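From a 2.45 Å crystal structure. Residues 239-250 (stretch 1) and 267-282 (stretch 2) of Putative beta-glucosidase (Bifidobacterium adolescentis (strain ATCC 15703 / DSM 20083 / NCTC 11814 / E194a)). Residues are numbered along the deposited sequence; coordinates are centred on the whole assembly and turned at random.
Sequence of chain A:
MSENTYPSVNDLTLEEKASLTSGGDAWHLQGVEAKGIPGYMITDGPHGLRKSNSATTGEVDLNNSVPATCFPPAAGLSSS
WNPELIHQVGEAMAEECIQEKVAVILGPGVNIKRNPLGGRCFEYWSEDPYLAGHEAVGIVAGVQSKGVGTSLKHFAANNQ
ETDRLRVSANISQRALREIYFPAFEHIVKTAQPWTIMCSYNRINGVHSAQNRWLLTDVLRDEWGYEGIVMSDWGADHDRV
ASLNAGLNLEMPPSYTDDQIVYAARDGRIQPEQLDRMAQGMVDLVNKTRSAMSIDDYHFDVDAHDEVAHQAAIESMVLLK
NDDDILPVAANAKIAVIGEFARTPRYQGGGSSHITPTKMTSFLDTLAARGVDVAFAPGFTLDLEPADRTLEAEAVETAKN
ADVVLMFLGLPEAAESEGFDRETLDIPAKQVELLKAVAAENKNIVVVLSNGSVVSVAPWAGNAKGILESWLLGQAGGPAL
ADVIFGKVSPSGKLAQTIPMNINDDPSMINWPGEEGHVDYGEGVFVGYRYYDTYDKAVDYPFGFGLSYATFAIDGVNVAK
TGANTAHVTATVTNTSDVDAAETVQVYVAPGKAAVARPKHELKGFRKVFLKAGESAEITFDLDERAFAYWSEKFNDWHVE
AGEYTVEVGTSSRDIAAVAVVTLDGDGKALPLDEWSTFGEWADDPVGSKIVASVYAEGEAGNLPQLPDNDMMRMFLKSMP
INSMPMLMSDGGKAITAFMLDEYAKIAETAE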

ATOM      1  N   ARG A 239      27.004  13.673  -5.417  1.00 24.54           N
ATOM      2  CA  ARG A 239      27.122  13.743  -3.963  1.00 22.25           C
ATOM      3  C   ARG A 239      26.802  15.140  -3.450  1.00 21.20           C
ATOM      4  O   ARG A 239      26.032  15.303  -2.499  1.00 21.71           O
ATOM      5  N   VAL A 240      27.396  16.165  -4.063  1.00 21.50           N
ATOM      6  CA  VAL A 240      27.192  17.528  -3.584  1.00 19.24           C
ATOM      7  C   VAL A 240      25.757  17.973  -3.833  1.00 19.16           C
ATOM      8  O   VAL A 240      25.108  18.546  -2.947  1.00 19.09           O
ATOM      9  N   ALA A 241      25.229  17.695  -5.028  1.00 19.76           N
ATOM     10  CA  ALA A 241      23.872  18.125  -5.352  1.00 19.82           C
ATOM     11  C   ALA A 241      22.845  17.457  -4.447  1.00 19.01           C
ATOM     12  O   ALA A 241      21.903  18.109  -3.981  1.00 17.98           O
ATOM     13  N   SER A 242      23.019  16.161  -4.175  1.00 18.95           N
ATOM     14  CA  SER A 242      22.076  15.456  -3.310  1.00 19.52           C
ATOM     15  C   SER A 242      22.090  16.020  -1.897  1.00 18.91           C
ATOM     16  O   SER A 242      21.031  16.227  -1.295  1.00 17.81           O
ATOM     17  N   LEU A 243      23.281  16.271  -1.346  1.00 18.72           N
ATOM     18  CA  LEU A 243      23.358  16.809   0.004  1.00 19.23           C
ATOM     19  C   LEU A 243      22.689  18.173   0.089  1.00 19.98           C
ATOM     20  O   LEU A 243      21.963  18.459   1.050  1.00 19.76           O
ATOM     21  N   ASN A 244      22.916  19.030  -0.914  1.00 20.36           N
ATOM     22  CA  ASN A 244      22.293  20.347  -0.915  1.00 18.69           C
ATOM     23  C   ASN A 244      20.786  20.252  -1.083  1.00 18.20           C
ATOM     24  O   ASN A 244      20.056  21.123  -0.602  1.00 20.76           O
ATOM     25  N   ALA A 245      20.299  19.207  -1.746  1.00 16.78           N
ATOM     26  CA  ALA A 245      18.861  19.051  -1.908  1.00 17.68           C
ATOM     27  C   ALA A 245      18.182  18.599  -0.623  1.00 17.68           C
ATOM     28  O   ALA A 245      16.970  18.793  -0.479  1.00 17.03           O
ATOM     29  N   GLY A 246      18.927  18.004   0.306  1.00 13.33           N
ATOM     30  CA  GLY A 246      18.352  17.539   1.551  1.00 14.37           C
ATOM     31  C   GLY A 246      18.469  16.044   1.771  1.00 15.63           C
ATOM     32  O   GLY A 246      17.851  15.493   2.688  1.00 15.67           O
ATOM     33  N   LEU A 247      19.275  15.375   0.951  1.00 16.39           N
ATOM     34  CA  LEU A 247      19.539  13.950   1.117  1.00 17.74           C
ATOM     35  C   LEU A 247      20.625  13.761   2.171  1.00 20.94           C
ATOM     36  O   LEU A 247      21.777  14.164   1.968  1.00 25.84           O
ATOM     37  N   ASN A 248      20.267  13.158   3.301  1.00 17.72           N
ATOM     38  CA  ASN A 248      21.240  12.986   4.372  1.00 16.03           C
ATOM     39  C   ASN A 248      22.242  11.877   4.085  1.00 18.51           C
ATOM     40  O   ASN A 248      23.409  11.991   4.469  1.00 21.67           O
ATOM     41  N   LEU A 249      21.819  10.800   3.432  1.00 16.58           N
ATOM     42  CA  LEU A 249      22.586   9.559   3.443  1.00 18.10           C
ATOM     43  C   LEU A 249      22.638   8.949   2.050  1.00 20.00           C
ATOM     44  O   LEU A 249      21.596   8.625   1.469  1.00 19.65           O
ATOM     45  N   GLU A 250      23.855   8.739   1.547  1.00 20.86           N
ATOM     46  CA  GLU A 250      24.068   7.976   0.324  1.00 20.38           C
ATOM     47  C   GLU A 250      24.178   6.501   0.677  1.00 21.60           C
ATOM     48  O   GLU A 250      24.954   6.125   1.563  1.00 21.78           O
ATOM     49  N   GLY A 267      32.995  26.289  -0.662  1.00 26.00           N
ATOM     50  CA  GLY A 267      31.759  27.041  -0.744  1.00 26.32           C
ATOM     51  C   GLY A 267      30.645  26.447  -1.576  1.00 26.39           C
ATOM     52  O   GLY A 267      29.647  27.136  -1.809  1.00 28.52           O
ATOM     53  N   ARG A 268      30.764  25.198  -2.026  1.00 25.80           N
ATOM     54  CA  ARG A 268      29.646  24.563  -2.719  1.00 24.96           C
ATOM     55  C   ARG A 268      28.609  24.000  -1.757  1.00 24.14           C
ATOM     56  O   ARG A 268      27.458  23.803  -2.156  1.00 23.25           O
ATOM     57  N   ILE A 269      28.996  23.732  -0.513  1.00 24.06           N
ATOM     58  CA  ILE A 269      28.081  23.319   0.542  1.00 23.36           C
ATOM     59  C   ILE A 269      28.252  24.297   1.694  1.00 26.06           C
ATOM     60  O   ILE A 269      29.367  24.472   2.200  1.00 27.42           O
ATOM     61  N   GLN A 270      27.159  24.947   2.093  1.00 27.59           N
ATOM     62  CA  GLN A 270      27.209  25.807   3.267  1.00 30.53           C
ATOM     63  C   GLN A 270      27.487  24.966   4.509  1.00 28.42           C
ATOM     64  O   GLN A 270      26.956  23.854   4.638  1.00 24.69           O
ATOM     65  N   PRO A 271      28.334  25.450   5.421  1.00 28.78           N
ATOM     66  CA  PRO A 271      28.596  24.703   6.663  1.00 28.76           C
ATOM     67  C   PRO A 271      27.344  24.371   7.442  1.00 28.50           C
ATOM     68  O   PRO A 271      27.289  23.325   8.101  1.00 28.06           O
ATOM     69  N   GLU A 272      26.329  25.232   7.384  1.00 30.38           N
ATOM     70  CA  GLU A 272      25.067  24.936   8.051  1.00 31.02           C
ATOM     71  C   GLU A 272      24.374  23.734   7.415  1.00 29.20           C
ATOM     72  O   GLU A 272      23.746  22.931   8.115  1.00 21.00           O
ATOM     73  N   GLN A 273      24.473  23.595   6.090  1.00 26.78           N
ATOM     74  CA  GLN A 273      23.788  22.495   5.416  1.00 26.62           C
ATOM     75  C   GLN A 273      24.410  21.149   5.758  1.00 28.11           C
ATOM     76  O   GLN A 273      23.690  20.181   6.023  1.00 32.39           O
ATOM     77  N   LEU A 274      25.742  21.066   5.763  1.00 25.05           N
ATOM     78  CA  LEU A 274      26.389  19.819   6.157  1.00 24.00           C
ATOM     79  C   LEU A 274      26.113  19.494   7.619  1.00 24.21           C
ATOM     80  O   LEU A 274      25.885  18.330   7.971  1.00 21.27           O
ATOM     81  N   ASP A 275      26.142  20.507   8.489  1.00 25.85           N
ATOM     82  CA  ASP A 275      25.821  20.281   9.894  1.00 26.21           C
ATOM     83  C   ASP A 275      24.400  19.756  10.054  1.00 24.22           C
ATOM     84  O   ASP A 275      24.168  18.807  10.809  1.00 24.52           O
ATOM     85  N   ARG A 276      23.439  20.338   9.330  1.00 22.64           N
ATOM     86  CA  ARG A 276      22.059  19.862   9.406  1.00 22.69           C
ATOM     87  C   ARG A 276      21.953  18.419   8.929  1.00 21.36           C
ATOM     88  O   ARG A 276      21.345  17.574   9.597  1.00 21.48           O
ATOM     89  N   MET A 277      22.561  18.114   7.781  1.00 20.46           N
ATOM     90  CA  MET A 277      22.484  16.767   7.225  1.00 19.08           C
ATOM     91  C   MET A 277      23.169  15.742   8.117  1.00 19.61           C
ATOM     92  O   MET A 277      22.622  14.660   8.355  1.00 17.74           O
ATOM     93  N   ALA A 278      24.362  16.070   8.631  1.00 21.66           N
ATOM     94  CA  ALA A 278      25.116  15.124   9.451  1.00 20.01           C
ATOM     95  C   ALA A 278      24.520  14.987  10.846  1.00 22.74           C
ATOM     96  O   ALA A 278      24.518  13.892  11.419  1.00 23.53           O
ATOM     97  N   GLN A 279      24.032  16.089  11.422  1.00 23.73           N
ATOM     98  CA  GLN A 279      23.412  16.011  12.740  1.00 24.72           C
ATOM     99  C   GLN A 279      22.183  15.117  12.711  1.00 24.35           C
ATOM    100  O   GLN A 279      21.927  14.371  13.663  1.00 24.93           O
ATOM    101  N   GLY A 280      21.424  15.166  11.619  1.00 23.32           N
ATOM    102  CA  GLY A 280      20.291  14.271  11.488  1.00 23.24           C
ATOM    103  C   GLY A 280      20.701  12.816  11.583  1.00 24.89           C
ATOM    104  O   GLY A 280      20.006  12.004  12.200  1.00 25.08           O
ATOM    105  N   MET A 281      21.856  12.474  11.001  1.00 20.48           N
ATOM    106  CA  MET A 281      22.356  11.107  11.092  1.00 19.81           C
ATOM    107  C   MET A 281      22.759  10.762  12.517  1.00 20.81           C
ATOM    108  O   MET A 281      22.632   9.601  12.928  1.00 20.17           O
ATOM    109  N   VAL A 282      23.260  11.747  13.274  1.00 20.73           N
ATOM    110  CA  VAL A 282      23.523  11.540  14.695  1.00 21.43           C
ATOM    111  C   VAL A 282      22.216  11.335  15.449  1.00 22.35           C
ATOM    112  O   VAL A 282      22.110  10.446  16.301  1.00 25.49           O
TER

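Arg-268 opens the contact from its backbone. Its carbonyl O accepts a hydrogen bond from Asn-244 ND2 at 3.0 Å. Asn-244 is m, and its OD1 takes a hydrogen bond from a water at 2.8 Å. The same water accepts from Gln-270 N at 3.0 Å. The Arg-268 guanidinium sits obliquely beside Val-240, its NH1 4.0 Å from Val-240 CG2.

Ile-269 (m, t) packs between two apolar residues of the first helix. Its CG1 is 3.7 Å from CG1 of Val-240 (t), and its CD1 is 3.5 Å from CD2 of Leu-243.

Gln-273 (t, p) points toward stretch 1. Its NE2 donates to Leu-243 O at 3.0 Å, near the end of the first helix. Leu-274 (t, p) starts sideways, but its CD1 comes within 4.0 Å of Leu-243 CD2.

Met-277 (m, m, chi3 99°) points toward stretch 1. Its CB is 3.8 Å from Leu-243 CD1, and its SD is 3.6 Å from Gly-246 C. Its carbonyl O accepts from ND2 of Asn-248 (m) at 3.0 Å.

Gly-280 leaves room here: a CB would sit 3.2 Å from Asn-248 ND2 (tight). Met-281 (m, m, m) closes the contact. Its SD is 3.8 Å from Asn-248 CB, and its CE is 3.9 Å from CD1 of Leu-249 (t, p).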

ATOM      1  CB  ARG A 239      28.521  13.321  -3.525  1.00 23.47           C
ATOM      2  CG  ARG A 239      28.809  11.832  -3.636  1.00 24.37           C
ATOM      3  CD  ARG A 239      27.862  10.995  -2.787  1.00 23.16           C
ATOM      4  NE  ARG A 239      27.776  11.447  -1.399  1.00 22.25           N
ATOM      5  CZ  ARG A 239      28.624  11.100  -0.434  1.00 22.87           C
ATOM      6  NH1 ARG A 239      29.652  10.305  -0.700  1.00 23.79           N
ATOM      7  NH2 ARG A 239      28.451  11.558   0.802  1.00 21.69           N
ATOM      8  CB  VAL A 240      28.203  18.484  -4.245  1.00 18.28           C
ATOM      9  CG1 VAL A 240      28.000  19.905  -3.749  1.00 16.75           C
ATOM     10  CG2 VAL A 240      29.609  18.021  -3.969  1.00 18.25           C
ATOM     11  CB  ALA A 241      23.564  17.838  -6.819  1.00 21.54           C
ATOM     12  CB  SER A 242      22.388  13.958  -3.290  1.00 20.22           C
ATOM     13  OG  SER A 242      22.186  13.377  -4.567  1.00 21.08           O
ATOM     14  CB  LEU A 243      24.813  16.915   0.454  1.00 23.60           C
ATOM     15  CG  LEU A 243      24.940  17.132   1.963  1.00 24.39           C
ATOM     16  CD1 LEU A 243      25.054  15.795   2.693  1.00 25.45           C
ATOM     17  CD2 LEU A 243      26.091  18.052   2.299  1.00 25.27           C
ATOM     18  CB  ASN A 244      22.900  21.218  -2.011  1.00 18.54           C
ATOM     19  CG  ASN A 244      24.258  21.781  -1.627  1.00 18.96           C
ATOM     20  OD1 ASN A 244      24.564  21.940  -0.445  1.00 20.43           O
ATOM     21  ND2 ASN A 244      25.082  22.083  -2.627  1.00 18.63           N
ATOM     22  CB  ALA A 245      18.561  18.056  -3.032  1.00 17.69           C
ATOM     23  CB  LEU A 247      19.966  13.324  -0.205  1.00 16.36           C
ATOM     24  CG  LEU A 247      20.031  11.801  -0.152  1.00 17.45           C
ATOM     25  CD1 LEU A 247      18.701  11.201  -0.613  1.00 15.09           C
ATOM     26  CD2 LEU A 247      21.199  11.290  -0.974  1.00 18.86           C
ATOM     27  CB  ASN A 248      20.526  12.694   5.685  1.00 14.93           C
ATOM     28  CG  ASN A 248      19.537  13.771   6.049  1.00 15.59           C
ATOM     29  OD1 ASN A 248      18.462  13.872   5.452  1.00 15.37           O
ATOM     30  ND2 ASN A 248      19.897  14.598   7.023  1.00 15.46           N
ATOM     31  CB  LEU A 249      21.969   8.568   4.434  1.00 16.35           C
ATOM     32  CG  LEU A 249      22.681   7.237   4.679  1.00 18.38           C
ATOM     33  CD1 LEU A 249      23.999   7.423   5.423  1.00 18.13           C
ATOM     34  CD2 LEU A 249      21.761   6.289   5.429  1.00 17.93           C
ATOM     35  CB  GLU A 250      25.337   8.424  -0.404  1.00 19.76           C
ATOM     36  CG  GLU A 250      25.621   7.618  -1.675  1.00 20.16           C
ATOM     37  CD  GLU A 250      27.102   7.551  -2.045  1.00 21.56           C
ATOM     38  OE1 GLU A 250      27.954   7.574  -1.133  1.00 21.33           O
ATOM     39  OE2 GLU A 250      27.415   7.467  -3.253  1.00 21.39           O
ATOM     40  CB  ARG A 268      30.142  23.457  -3.642  1.00 24.39           C
ATOM     41  CG  ARG A 268      30.745  23.967  -4.929  1.00 25.74           C
ATOM     42  CD  ARG A 268      31.292  22.815  -5.731  1.00 25.66           C
ATOM     43  NE  ARG A 268      32.481  22.254  -5.100  1.00 26.39           N
ATOM     44  CZ  ARG A 268      32.901  21.012  -5.297  1.00 26.36           C
ATOM     45  NH1 ARG A 268      32.217  20.203  -6.091  1.00 25.42           N
ATOM     46  NH2 ARG A 268      33.991  20.572  -4.689  1.00 27.29           N
ATOM     47  CB  ILE A 269      28.356  21.882   1.008  1.00 22.79           C
ATOM     48  CG1 ILE A 269      28.196  20.892  -0.148  1.00 20.44           C
ATOM     49  CG2 ILE A 269      27.432  21.510   2.152  1.00 22.23           C
ATOM     50  CD1 ILE A 269      28.563  19.486   0.219  1.00 17.58           C
ATOM     51  CB  GLN A 270      25.907  26.592   3.443  1.00 32.66           C
ATOM     52  CG  GLN A 270      25.523  27.464   2.262  1.00 34.91           C
ATOM     53  CD  GLN A 270      26.502  28.597   2.023  1.00 38.05           C
ATOM     54  OE1 GLN A 270      26.775  29.394   2.922  1.00 39.90           O
ATOM     55  NE2 GLN A 270      27.046  28.670   0.813  1.00 39.47           N
ATOM     56  CB  PRO A 271      29.512  25.653   7.448  1.00 30.82           C
ATOM     57  CG  PRO A 271      30.206  26.442   6.389  1.00 31.80           C
ATOM     58  CD  PRO A 271      29.190  26.641   5.296  1.00 29.88           C
ATOM     59  CB  GLU A 272      24.154  26.161   8.013  1.00 33.13           C
ATOM     60  CG  GLU A 272      24.667  27.365   8.790  1.00 37.95           C
ATOM     61  CD  GLU A 272      25.747  28.144   8.049  1.00 39.44           C
ATOM     62  OE1 GLU A 272      26.025  27.818   6.872  1.00 36.66           O
ATOM     63  OE2 GLU A 272      26.316  29.088   8.650  1.00 42.51           O
ATOM     64  CB  GLN A 273      23.787  22.709   3.901  1.00 23.46           C
ATOM     65  CG  GLN A 273      23.082  21.605   3.123  1.00 20.97           C
ATOM     66  CD  GLN A 273      21.595  21.508   3.444  1.00 20.53           C
ATOM     67  OE1 GLN A 273      21.001  22.424   4.016  1.00 21.05           O
ATOM     68  NE2 GLN A 273      20.990  20.393   3.074  1.00 20.21           N
ATOM     69  CB  LEU A 274      27.893  19.900   5.907  1.00 19.19           C
ATOM     70  CG  LEU A 274      28.689  18.658   6.313  1.00 19.67           C
ATOM     71  CD1 LEU A 274      28.132  17.405   5.662  1.00 19.45           C
ATOM     72  CD2 LEU A 274      30.151  18.835   5.966  1.00 20.63           C
ATOM     73  CB  ASP A 275      26.035  21.565  10.695  1.00 28.14           C
ATOM     74  CG  ASP A 275      27.498  21.793  11.047  1.00 33.63           C
ATOM     75  OD1 ASP A 275      28.326  20.920  10.720  1.00 32.60           O
ATOM     76  OD2 ASP A 275      27.828  22.850  11.628  1.00 35.08           O
ATOM     77  CB  ARG A 276      21.142  20.772   8.585  1.00 23.78           C
ATOM     78  CG  ARG A 276      20.690  22.022   9.318  1.00 27.58           C
ATOM     79  CD  ARG A 276      19.775  22.895   8.474  1.00 29.24           C
ATOM     80  NE  ARG A 276      20.492  23.415   7.309  1.00 31.90           N
ATOM     81  CZ  ARG A 276      20.104  24.455   6.576  1.00 33.71           C
ATOM     82  NH1 ARG A 276      18.995  25.118   6.882  1.00 35.13           N
ATOM     83  NH2 ARG A 276      20.830  24.838   5.532  1.00 32.59           N
ATOM     84  CB  MET A 277      23.096  16.756   5.825  1.00 16.45           C
ATOM     85  CG  MET A 277      22.279  17.497   4.783  1.00 19.39           C
ATOM     86  SD  MET A 277      20.684  16.688   4.478  1.00 19.99           S
ATOM     87  CE  MET A 277      19.552  17.661   5.464  1.00 20.04           C
ATOM     88  CB  ALA A 278      26.579  15.557   9.539  1.00 20.54           C
ATOM     89  CB  GLN A 279      23.041  17.409  13.237  1.00 24.73           C
ATOM     90  CG  GLN A 279      22.347  17.433  14.594  1.00 27.76           C
ATOM     91  CD  GLN A 279      23.199  16.844  15.703  1.00 29.77           C
ATOM     92  OE1 GLN A 279      24.402  17.097  15.790  1.00 30.53           O
ATOM     93  NE2 GLN A 279      22.575  16.049  16.559  1.00 30.40           N
ATOM     94  CB  MET A 281      23.533  10.913  10.139  1.00 19.15           C
ATOM     95  CG  MET A 281      23.161  11.053   8.673  1.00 20.30           C
ATOM     96  SD  MET A 281      21.662  10.149   8.221  1.00 20.20           S
ATOM     97  CE  MET A 281      22.117   8.462   8.648  1.00 20.92           C
ATOM     98  CB  VAL A 282      24.328  12.719  15.274  1.00 22.98           C
ATOM     99  CG1 VAL A 282      24.556  12.526  16.763  1.00 23.46           C
ATOM    100  CG2 VAL A 282      25.653  12.868  14.555  1.00 23.30           C
TER
HETATM  101  O   HOH W   1      24.385  24.236   1.158  1.00 20.63           O